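PDB 7CPX: lovastatin nonaketide synthase, polyketide synthase component from Aspergillus terreus, which builds the polyketide dihydromonacolin L from malonyl-CoA on its carrier domain, using S-adenosylmethionine and NADPH, in the biosynthesis of lovastatin. Local coordinates for residues A[2159-2164]-A[2238-2243]; A[2288-2293]-A[2329-2334]; A[2371-2376]-A[2399-2404]. The protein carries 2 engineered substitutions. All blocks are in the same frame, centred on the assembly; numbering follows the deposited sequence.

Interaction 1 (A[2159-2164]-A[2238-2243])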
loop_
_atom_site.group_PDB
_atom_site.type_symbol
_atom_site.label_atom_id
_atom_site.label_comp_id
_atom_site.label_asym_id
_atom_site.label_seq_id
_atom_site.Cartn_x
_atom_site.Cartn_y
_atom_site.Cartn_z
ATOM N N TYR A 2159 -38.688 8.107 -48.162
ATOM C CA TYR A 2159 -38.413 9.491 -47.810
ATOM C C TYR A 2159 -37.405 10.046 -48.805
ATOM O O TYR A 2159 -36.297 9.516 -48.937
ATOM C CB TYR A 2159 -37.916 9.588 -46.371
ATOM C CG TYR A 2159 -38.957 9.099 -45.393
ATOM C CD1 TYR A 2159 -40.019 9.908 -45.025
ATOM C CD2 TYR A 2159 -38.895 7.822 -44.864
ATOM C CE1 TYR A 2159 -40.981 9.466 -44.143
ATOM C CE2 TYR A 2159 -39.855 7.370 -43.982
ATOM C CZ TYR A 2159 -40.896 8.196 -43.626
ATOM O OH TYR A 2159 -41.856 7.754 -42.743
ATOM N N LEU A 2160 -37.801 11.104 -49.506
ATOM C CA LEU A 2160 -37.082 11.603 -50.671
ATOM C C LEU A 2160 -36.303 12.851 -50.277
ATOM O O LEU A 2160 -36.885 13.926 -50.105
ATOM C CB LEU A 2160 -38.059 11.905 -51.804
ATOM C CG LEU A 2160 -37.450 12.288 -53.152
ATOM C CD1 LEU A 2160 -36.713 11.108 -53.752
ATOM C CD2 LEU A 2160 -38.530 12.782 -54.096
ATOM N N LEU A 2161 -34.990 12.710 -50.143
ATOM C CA LEU A 2161 -34.110 13.827 -49.818
ATOM C C LEU A 2161 -33.594 14.390 -51.137
ATOM O O LEU A 2161 -32.661 13.848 -51.737
ATOM C CB LEU A 2161 -32.979 13.374 -48.901
ATOM C CG LEU A 2161 -33.331 12.288 -47.881
ATOM C CD1 LEU A 2161 -32.153 12.032 -46.961
ATOM C CD2 LEU A 2161 -34.556 12.654 -47.061
ATOM N N VAL A 2162 -34.215 15.474 -51.592
ATOM C CA VAL A 2162 -33.917 16.060 -52.893
ATOM C C VAL A 2162 -32.721 16.988 -52.746
ATOM O O VAL A 2162 -32.732 17.905 -51.917
ATOM C CB VAL A 2162 -35.135 16.807 -53.454
ATOM C CG1 VAL A 2162 -34.822 17.384 -54.824
ATOM C CG2 VAL A 2162 -36.331 15.878 -53.525
ATOM N N GLY A 2163 -31.688 16.750 -53.551
ATOM C CA GLY A 2163 -30.448 17.480 -53.430
ATOM C C GLY A 2163 -29.621 17.095 -52.229
ATOM O O GLY A 2163 -28.532 17.652 -52.039
ATOM N N LEU A 2164 -30.099 16.163 -51.416
ATOM C CA LEU A 2164 -29.408 15.718 -50.208
ATOM C C LEU A 2164 -28.604 14.450 -50.468
ATOM O O LEU A 2164 -28.808 13.411 -49.839
ATOM C CB LEU A 2164 -30.421 15.522 -49.088
ATOM C CG LEU A 2164 -30.602 16.733 -48.171
ATOM C CD1 LEU A 2164 -30.792 18.001 -48.980
ATOM C CD2 LEU A 2164 -31.782 16.527 -47.242
ATOM N N GLY A 2238 -42.626 11.334 -47.634
ATOM C CA GLY A 2238 -42.020 12.573 -47.194
ATOM C C GLY A 2238 -40.923 13.001 -48.138
ATOM O O GLY A 2238 -40.367 12.191 -48.888
ATOM N N ILE A 2239 -40.620 14.296 -48.091
ATOM C CA ILE A 2239 -39.587 14.894 -48.926
ATOM C C ILE A 2239 -38.740 15.815 -48.064
ATOM O O ILE A 2239 -39.273 16.579 -47.252
ATOM C CB ILE A 2239 -40.187 15.671 -50.114
ATOM C CG1 ILE A 2239 -41.019 14.737 -50.993
ATOM C CG2 ILE A 2239 -39.079 16.318 -50.933
ATOM C CD1 ILE A 2239 -41.727 15.436 -52.131
ATOM N N ALA A 2240 -37.425 15.744 -48.242
ATOM C CA ALA A 2240 -36.477 16.661 -47.614
ATOM C C ALA A 2240 -35.814 17.441 -48.745
ATOM O O ALA A 2240 -34.767 17.050 -49.261
ATOM C CB ALA A 2240 -35.459 15.916 -46.768
ATOM N N PHE A 2241 -36.436 18.551 -49.124
ATOM C CA PHE A 2241 -36.034 19.319 -50.295
ATOM C C PHE A 2241 -34.910 20.272 -49.907
ATOM O O PHE A 2241 -35.146 21.277 -49.231
ATOM C CB PHE A 2241 -37.233 20.078 -50.855
ATOM C CG PHE A 2241 -36.947 20.812 -52.125
ATOM C CD1 PHE A 2241 -36.452 22.100 -52.098
ATOM C CD2 PHE A 2241 -37.178 20.216 -53.349
ATOM C CE1 PHE A 2241 -36.182 22.777 -53.265
ATOM C CE2 PHE A 2241 -36.918 20.887 -54.522
ATOM C CZ PHE A 2241 -36.422 22.171 -54.481
ATOM N N GLY A 2242 -33.686 19.958 -50.334
ATOM C CA GLY A 2242 -32.552 20.807 -50.055
ATOM C C GLY A 2242 -31.550 20.958 -51.187
ATOM O O GLY A 2242 -30.347 21.096 -50.940
ATOM N N PRO A 2243 -32.000 20.937 -52.443
ATOM C CA PRO A 2243 -31.074 21.232 -53.542
ATOM C C PRO A 2243 -30.548 22.653 -53.420
ATOM O O PRO A 2243 -31.271 23.567 -53.022
ATOM C CB PRO A 2243 -31.935 21.050 -54.794
ATOM C CG PRO A 2243 -33.303 21.354 -54.337
ATOM C CD PRO A 2243 -33.388 20.851 -52.926
#
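Val2162 and Ile2239 run next to each other off the same face of the sheet and touch through their branch methyls, CG2 to CG2 at 3.8 Å. The second methyl of Val2162, CG1, meets the Phe2241 ring at CD2, 4.0 Å away. That ring has CG anti to the backbone N (chi1 -175°), and CD of Pro2243 lies over the centre of one of its faces. On the face bearing Tyr2159 and Leu2161, CB of Ala2240 lies 3.8 Å from CD2 of Leu2164. The same methyl also meets CD2 of Leu2161. Between the two faces runs a parallel ladder: Leu2160 N to Gly2238 O (2.9 Å), Ala2240 N to Leu2160 O (2.7 Å), Val2162 N to Ala2240 O (2.9 Å, distinctly bent at 131°) and Gly2242 N to Val2162 O (2.8 Å). Beyond it, Gly2163 passes Pro2243 with their CA atoms 3.8 Å apart.

A helix covers each face. Leu2273 of helix 2256-2276 packs on Val2162, Ile2239 and Phe2241, while Leu2172 of helix 2167-2178 rests on Ala2240 and Leu2164. Thr2187 OG1 is hydrogen-bonded to Gly2163 N.

These are the first and fourth strands of the Rossmann-type ketoreductase sheet, joined at its centre. Apolar side chains fill both faces, whereas the strands run out into turns that contain Gly2163 and Gly2242; both glycines and Pro2243 line the NADP pocket, consistent with close approach of the cofactor to backbone there.

Interaction 2 (A[2288-2293]-A[2329-2334])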
loop_
_atom_site.group_PDB
_atom_site.type_symbol
_atom_site.label_atom_id
_atom_site.label_comp_id
_atom_site.label_asym_id
_atom_site.label_seq_id
_atom_site.Cartn_x
_atom_site.Cartn_y
_atom_site.Cartn_z
ATOM N N PHE A 2288 -44.414 14.738 -44.450
ATOM C CA PHE A 2288 -43.737 16.017 -44.317
ATOM C C PHE A 2288 -43.197 16.434 -45.674
ATOM O O PHE A 2288 -42.866 15.592 -46.512
ATOM C CB PHE A 2288 -42.596 15.940 -43.297
ATOM C CG PHE A 2288 -41.525 14.951 -43.664
ATOM C CD1 PHE A 2288 -40.512 15.300 -44.539
ATOM C CD2 PHE A 2288 -41.530 13.675 -43.133
ATOM C CE1 PHE A 2288 -39.529 14.397 -44.880
ATOM C CE2 PHE A 2288 -40.548 12.767 -43.469
ATOM C CZ PHE A 2288 -39.543 13.128 -44.343
ATOM N N PHE A 2289 -43.114 17.748 -45.877
ATOM C CA PHE A 2289 -42.429 18.343 -47.025
ATOM C C PHE A 2289 -41.514 19.417 -46.444
ATOM O O PHE A 2289 -41.882 20.591 -46.358
ATOM C CB PHE A 2289 -43.421 18.904 -48.045
ATOM C CG PHE A 2289 -42.829 19.139 -49.413
ATOM C CD1 PHE A 2289 -41.497 19.484 -49.567
ATOM C CD2 PHE A 2289 -43.613 19.012 -50.546
ATOM C CE1 PHE A 2289 -40.962 19.700 -50.822
ATOM C CE2 PHE A 2289 -43.082 19.225 -51.803
ATOM C CZ PHE A 2289 -41.755 19.569 -51.941
ATOM N N VAL A 2290 -40.317 19.005 -46.045
ATOM C CA VAL A 2290 -39.354 19.901 -45.419
ATOM C C VAL A 2290 -38.486 20.509 -46.508
ATOM O O VAL A 2290 -37.787 19.791 -47.233
ATOM C CB VAL A 2290 -38.495 19.161 -44.383
ATOM C CG1 VAL A 2290 -37.494 20.112 -43.759
ATOM C CG2 VAL A 2290 -39.373 18.540 -43.316
ATOM N N MET A 2291 -38.527 21.831 -46.623
ATOM C CA MET A 2291 -37.727 22.571 -47.588
ATOM C C MET A 2291 -36.607 23.277 -46.838
ATOM O O MET A 2291 -36.868 24.119 -45.972
ATOM C CB MET A 2291 -38.595 23.563 -48.359
ATOM C CG MET A 2291 -39.287 22.954 -49.567
ATOM S SD MET A 2291 -40.819 23.797 -49.997
ATOM C CE MET A 2291 -41.933 23.092 -48.786
ATOM N N PHE A 2292 -35.367 22.934 -47.176
ATOM C CA PHE A 2292 -34.194 23.402 -46.440
ATOM C C PHE A 2292 -33.912 24.847 -46.821
ATOM O O PHE A 2292 -33.223 25.138 -47.800
ATOM C CB PHE A 2292 -32.994 22.508 -46.726
ATOM C CG PHE A 2292 -33.008 21.216 -45.962
ATOM C CD1 PHE A 2292 -34.118 20.393 -45.983
ATOM C CD2 PHE A 2292 -31.904 20.821 -45.230
ATOM C CE1 PHE A 2292 -34.130 19.206 -45.282
ATOM C CE2 PHE A 2292 -31.908 19.636 -44.528
ATOM C CZ PHE A 2292 -33.023 18.825 -44.554
ATOM N N SER A 2293 -34.455 25.764 -46.029
ATOM C CA SER A 2293 -34.167 27.176 -46.198
ATOM C C SER A 2293 -32.931 27.562 -45.394
ATOM O O SER A 2293 -32.522 26.871 -44.457
ATOM C CB SER A 2293 -35.360 28.024 -45.756
ATOM O OG SER A 2293 -36.505 27.742 -46.539
ATOM N N SER A 2329 -43.201 22.161 -44.234
ATOM C CA SER A 2329 -42.498 22.989 -43.264
ATOM C C SER A 2329 -41.175 23.409 -43.888
ATOM O O SER A 2329 -40.747 22.863 -44.910
ATOM C CB SER A 2329 -42.266 22.254 -41.945
ATOM O OG SER A 2329 -41.545 21.053 -42.159
ATOM N N THR A 2330 -40.535 24.390 -43.263
ATOM C CA THR A 2330 -39.222 24.855 -43.675
ATOM C C THR A 2330 -38.329 24.997 -42.454
ATOM O O THR A 2330 -38.800 25.268 -41.346
ATOM C CB THR A 2330 -39.293 26.196 -44.411
ATOM O OG1 THR A 2330 -40.026 27.141 -43.621
ATOM C CG2 THR A 2330 -39.967 26.027 -45.754
ATOM N N ILE A 2331 -37.033 24.810 -42.673
ATOM C CA ILE A 2331 -36.019 24.968 -41.641
ATOM C C ILE A 2331 -35.047 26.024 -42.137
ATOM O O ILE A 2331 -34.355 25.819 -43.142
ATOM C CB ILE A 2331 -35.303 23.647 -41.331
ATOM C CG1 ILE A 2331 -34.787 22.988 -42.614
ATOM C CG2 ILE A 2331 -36.244 22.707 -40.626
ATOM C CD1 ILE A 2331 -34.147 21.637 -42.392
ATOM N N ASP A 2332 -35.000 27.163 -41.448
ATOM C CA ASP A 2332 -34.099 28.249 -41.825
ATOM C C ASP A 2332 -32.758 27.982 -41.151
ATOM O O ASP A 2332 -32.455 28.468 -40.060
ATOM C CB ASP A 2332 -34.686 29.595 -41.432
ATOM C CG ASP A 2332 -36.144 29.726 -41.825
ATOM O OD1 ASP A 2332 -37.008 29.200 -41.091
ATOM O OD2 ASP A 2332 -36.426 30.343 -42.873
ATOM N N ILE A 2333 -31.948 27.182 -41.826
ATOM C CA ILE A 2333 -30.709 26.676 -41.251
ATOM C C ILE A 2333 -29.648 27.765 -41.271
ATOM O O ILE A 2333 -29.580 28.588 -42.191
ATOM C CB ILE A 2333 -30.234 25.427 -42.016
ATOM C CG1 ILE A 2333 -31.338 24.370 -42.074
ATOM C CG2 ILE A 2333 -29.006 24.845 -41.347
ATOM C CD1 ILE A 2333 -31.184 23.412 -43.226
ATOM N N GLY A 2334 -28.809 27.768 -40.241
ATOM C CA GLY A 2334 -27.648 28.630 -40.216
ATOM C C GLY A 2334 -26.495 28.010 -40.974
ATOM O O GLY A 2334 -26.701 27.352 -41.998
#
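Ile2331 carries CG1 in the crowded position between its backbone N and carbonyl carbon (chi1 51°), and Phe2292 has CG anti to its own carbonyl carbon (chi1 -79°), both on the same side of the sheet. From CG1, Ile2331 extends with CD1 anti to CA, which puts CD1 over the centre of the Phe2292 ring, 3.5 Å from the centroid and 3° off the normal, a CH-pi contact. The Val2290 side chain crosses that of Ile2331 at about a right angle, its CG1 touching CD1 at 3.9 Å. Ile2333 brings its CD1 obliquely to CD2 of the ring.

On the other face, Met2291 CB meets Thr2330 CG2 at 3.8 Å, and Ser2293 OG lies 3.8 Å from Thr2330 CB. That hydroxyl is bonded to Asn2311 O in helix 2305-2323, which links the two strands as a beta-alpha-beta crossover.

The parallel ladder is uneven. Phe2289 O accepts from Ser2329 N (3.0 Å), Ser2329 O from Met2291 N (3.0 Å) and Ser2293 O from Ile2333 N (2.7 Å). Two bonds are weak: Ile2331 N to Met2291 O is long at 3.4 Å, and Ser2293 N to Ile2331 O is strongly bent.

Side chains thus meet by van der Waals contact on both faces. Phe2292, Ser2293, Ile2333 and Gly2334 line the NADP pocket; the CH-pi contact lies beside it and probably helps to place the Phe2292 ring.

Interaction 3 (A[2371-2376]-A[2399-2404])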
loop_
_atom_site.group_PDB
_atom_site.type_symbol
_atom_site.label_atom_id
_atom_site.label_comp_id
_atom_site.label_asym_id
_atom_site.label_seq_id
_atom_site.Cartn_x
_atom_site.Cartn_y
_atom_site.Cartn_z
ATOM N N ALA A 2371 -36.023 17.070 -37.745
ATOM C CA ALA A 2371 -36.998 16.265 -37.023
ATOM C C ALA A 2371 -38.124 17.133 -36.494
ATOM O O ALA A 2371 -39.305 16.789 -36.610
ATOM C CB ALA A 2371 -36.314 15.536 -35.871
ATOM N N GLU A 2372 -37.771 18.270 -35.899
ATOM C CA GLU A 2372 -38.788 19.162 -35.367
ATOM C C GLU A 2372 -39.618 19.776 -36.481
ATOM O O GLU A 2372 -40.803 20.043 -36.287
ATOM C CB GLU A 2372 -38.145 20.255 -34.521
ATOM C CG GLU A 2372 -39.144 21.034 -33.688
ATOM C CD GLU A 2372 -39.386 20.421 -32.322
ATOM O OE1 GLU A 2372 -38.508 19.683 -31.830
ATOM O OE2 GLU A 2372 -40.459 20.681 -31.737
ATOM N N ALA A 2373 -39.022 20.003 -37.653
ATOM C CA ALA A 2373 -39.805 20.486 -38.787
ATOM C C ALA A 2373 -40.805 19.437 -39.253
ATOM O O ALA A 2373 -41.954 19.761 -39.575
ATOM C CB ALA A 2373 -38.881 20.884 -39.934
ATOM N N VAL A 2374 -40.384 18.173 -39.299
ATOM C CA VAL A 2374 -41.305 17.095 -39.647
ATOM C C VAL A 2374 -42.436 17.030 -38.632
ATOM O O VAL A 2374 -43.615 16.893 -38.986
ATOM C CB VAL A 2374 -40.552 15.756 -39.732
ATOM C CG1 VAL A 2374 -41.532 14.607 -39.872
ATOM C CG2 VAL A 2374 -39.583 15.769 -40.893
ATOM N N VAL A 2375 -42.087 17.121 -37.349
ATOM C CA VAL A 2375 -43.093 17.080 -36.296
ATOM C C VAL A 2375 -44.039 18.262 -36.424
ATOM O O VAL A 2375 -45.245 18.134 -36.201
ATOM C CB VAL A 2375 -42.414 17.045 -34.916
ATOM C CG1 VAL A 2375 -43.436 17.261 -33.818
ATOM C CG2 VAL A 2375 -41.699 15.725 -34.727
ATOM N N ALA A 2376 -43.508 19.432 -36.776
ATOM C CA ALA A 2376 -44.347 20.608 -36.958
ATOM C C ALA A 2376 -45.306 20.418 -38.122
ATOM O O ALA A 2376 -46.472 20.808 -38.041
ATOM C CB ALA A 2376 -43.480 21.844 -37.178
ATOM N N LEU A 2399 -44.530 26.377 -38.573
ATOM C CA LEU A 2399 -44.028 25.681 -39.753
ATOM C C LEU A 2399 -42.580 26.049 -40.036
ATOM O O LEU A 2399 -41.748 25.171 -40.290
ATOM C CB LEU A 2399 -44.899 26.006 -40.965
ATOM C CG LEU A 2399 -46.402 25.788 -40.804
ATOM C CD1 LEU A 2399 -47.096 25.993 -42.136
ATOM C CD2 LEU A 2399 -46.694 24.405 -40.251
ATOM N N GLU A 2400 -42.258 27.339 -39.991
ATOM C CA GLU A 2400 -40.909 27.814 -40.287
ATOM C C GLU A 2400 -40.097 27.765 -39.002
ATOM O O GLU A 2400 -40.284 28.586 -38.101
ATOM C CB GLU A 2400 -40.940 29.223 -40.866
ATOM C CG GLU A 2400 -41.819 29.375 -42.092
ATOM C CD GLU A 2400 -41.576 30.684 -42.818
ATOM O OE1 GLU A 2400 -40.598 31.382 -42.479
ATOM O OE2 GLU A 2400 -42.362 31.017 -43.729
ATOM N N LEU A 2401 -39.189 26.799 -38.916
ATOM C CA LEU A 2401 -38.286 26.687 -37.776
ATOM C C LEU A 2401 -37.076 27.564 -38.053
ATOM O O LEU A 2401 -36.159 27.170 -38.779
ATOM C CB LEU A 2401 -37.885 25.237 -37.542
ATOM C CG LEU A 2401 -38.967 24.333 -36.950
ATOM C CD1 LEU A 2401 -40.116 24.136 -37.924
ATOM C CD2 LEU A 2401 -38.378 22.996 -36.552
ATOM N N THR A 2402 -37.090 28.774 -37.504
ATOM C CA THR A 2402 -35.952 29.670 -37.642
ATOM C C THR A 2402 -34.789 29.145 -36.813
ATOM O O THR A 2402 -34.958 28.789 -35.643
ATOM C CB THR A 2402 -36.332 31.080 -37.199
ATOM O OG1 THR A 2402 -37.450 31.538 -37.970
ATOM C CG2 THR A 2402 -35.168 32.038 -37.389
ATOM N N THR A 2403 -33.607 29.098 -37.420
ATOM C CA THR A 2403 -32.457 28.488 -36.776
ATOM C C THR A 2403 -31.186 29.162 -37.266
ATOM O O THR A 2403 -31.155 29.774 -38.336
ATOM C CB THR A 2403 -32.408 26.980 -37.053
ATOM O OG1 THR A 2403 -33.686 26.398 -36.768
ATOM C CG2 THR A 2403 -31.358 26.312 -36.195
ATOM N N GLY A 2404 -30.131 29.048 -36.463
ATOM C CA GLY A 2404 -28.825 29.532 -36.850
ATOM C C GLY A 2404 -28.523 30.963 -36.470
ATOM O O GLY A 2404 -27.495 31.495 -36.910
#
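Leu2401 of strand 2400-2402, the last strand of the ketoreductase sheet, reaches under helix 2363-2385 and makes the greater part of the contact, its side chain pointing at Glu2372, Ala2373 and Ala2376. CG is anti to the carbonyl carbon (chi1 -73°), and both methyls beyond it reach Ala2373. CD2 lies against the backbone at Ala2373 N and also against the aliphatic start of Glu2372, with CG of that residue 3.6 Å from CD2 of Leu2401. CD1 turns toward the alanines, 4.0 Å from Ala2373 CB and 4.1 Å from Ala2376 CB. The small methyls of the helix let the branched leucine come close to the main chain.

Helix 2363-2385 lies on the sheet in the segment joining strand 2329-2333 to strand 2400-2402, and runs against the latter at 151° with the axes 8.9 Å apart, as the helix of a beta-alpha-beta unit does. Ala2373 also packs on Ile2331 and Val2290, placing the helix over three neighbouring strands. Leu2369 adds to the grip on Leu2401, completing a helix surface spaced at positions three and four residues apart. The strand itself is tied to its neighbour by backbone bonds from Leu2401 to Thr2330 and Asp2332.

Leu2399 contributes more loosely: it leaves its backbone pointing away from the helix, yet CD2 returns to within 4.2 Å of Ala2376 O and the side chain also rests on Ala2380. Glu2372 crosses Leu2401 at about a right angle and bends at chi2 (89°), leading its carboxylate away from the leucine. There OE2 of Glu2372 forms a salt bridge with Arg1819 of helix 1814-1822.

In the fold
All three contacts are built on one parallel ketoreductase sheet, interaction 3 through the helix lying on it, and follow one another along the chain. Interaction 1 joins interaction 2 where strands 2236-2241 and 2288-2294 run side by side: Phe2241 N to Val2290 O and Phe2241 O to Phe2292 N are probable hydrogen bonds, and the rings of Tyr2159 and Phe2288 meet nearly parallel. Their centres are about 10 Å apart. Interaction 3 is centred about 7 Å from interaction 2, with Thr2330 O to Leu2401 N a probable hydrogen bond of 2.9 Å. The nearest atoms of interactions 1 and 3 are about 6 Å apart. NADP-pocket residues lie at the C-terminal strand ends of interactions 1 and 2.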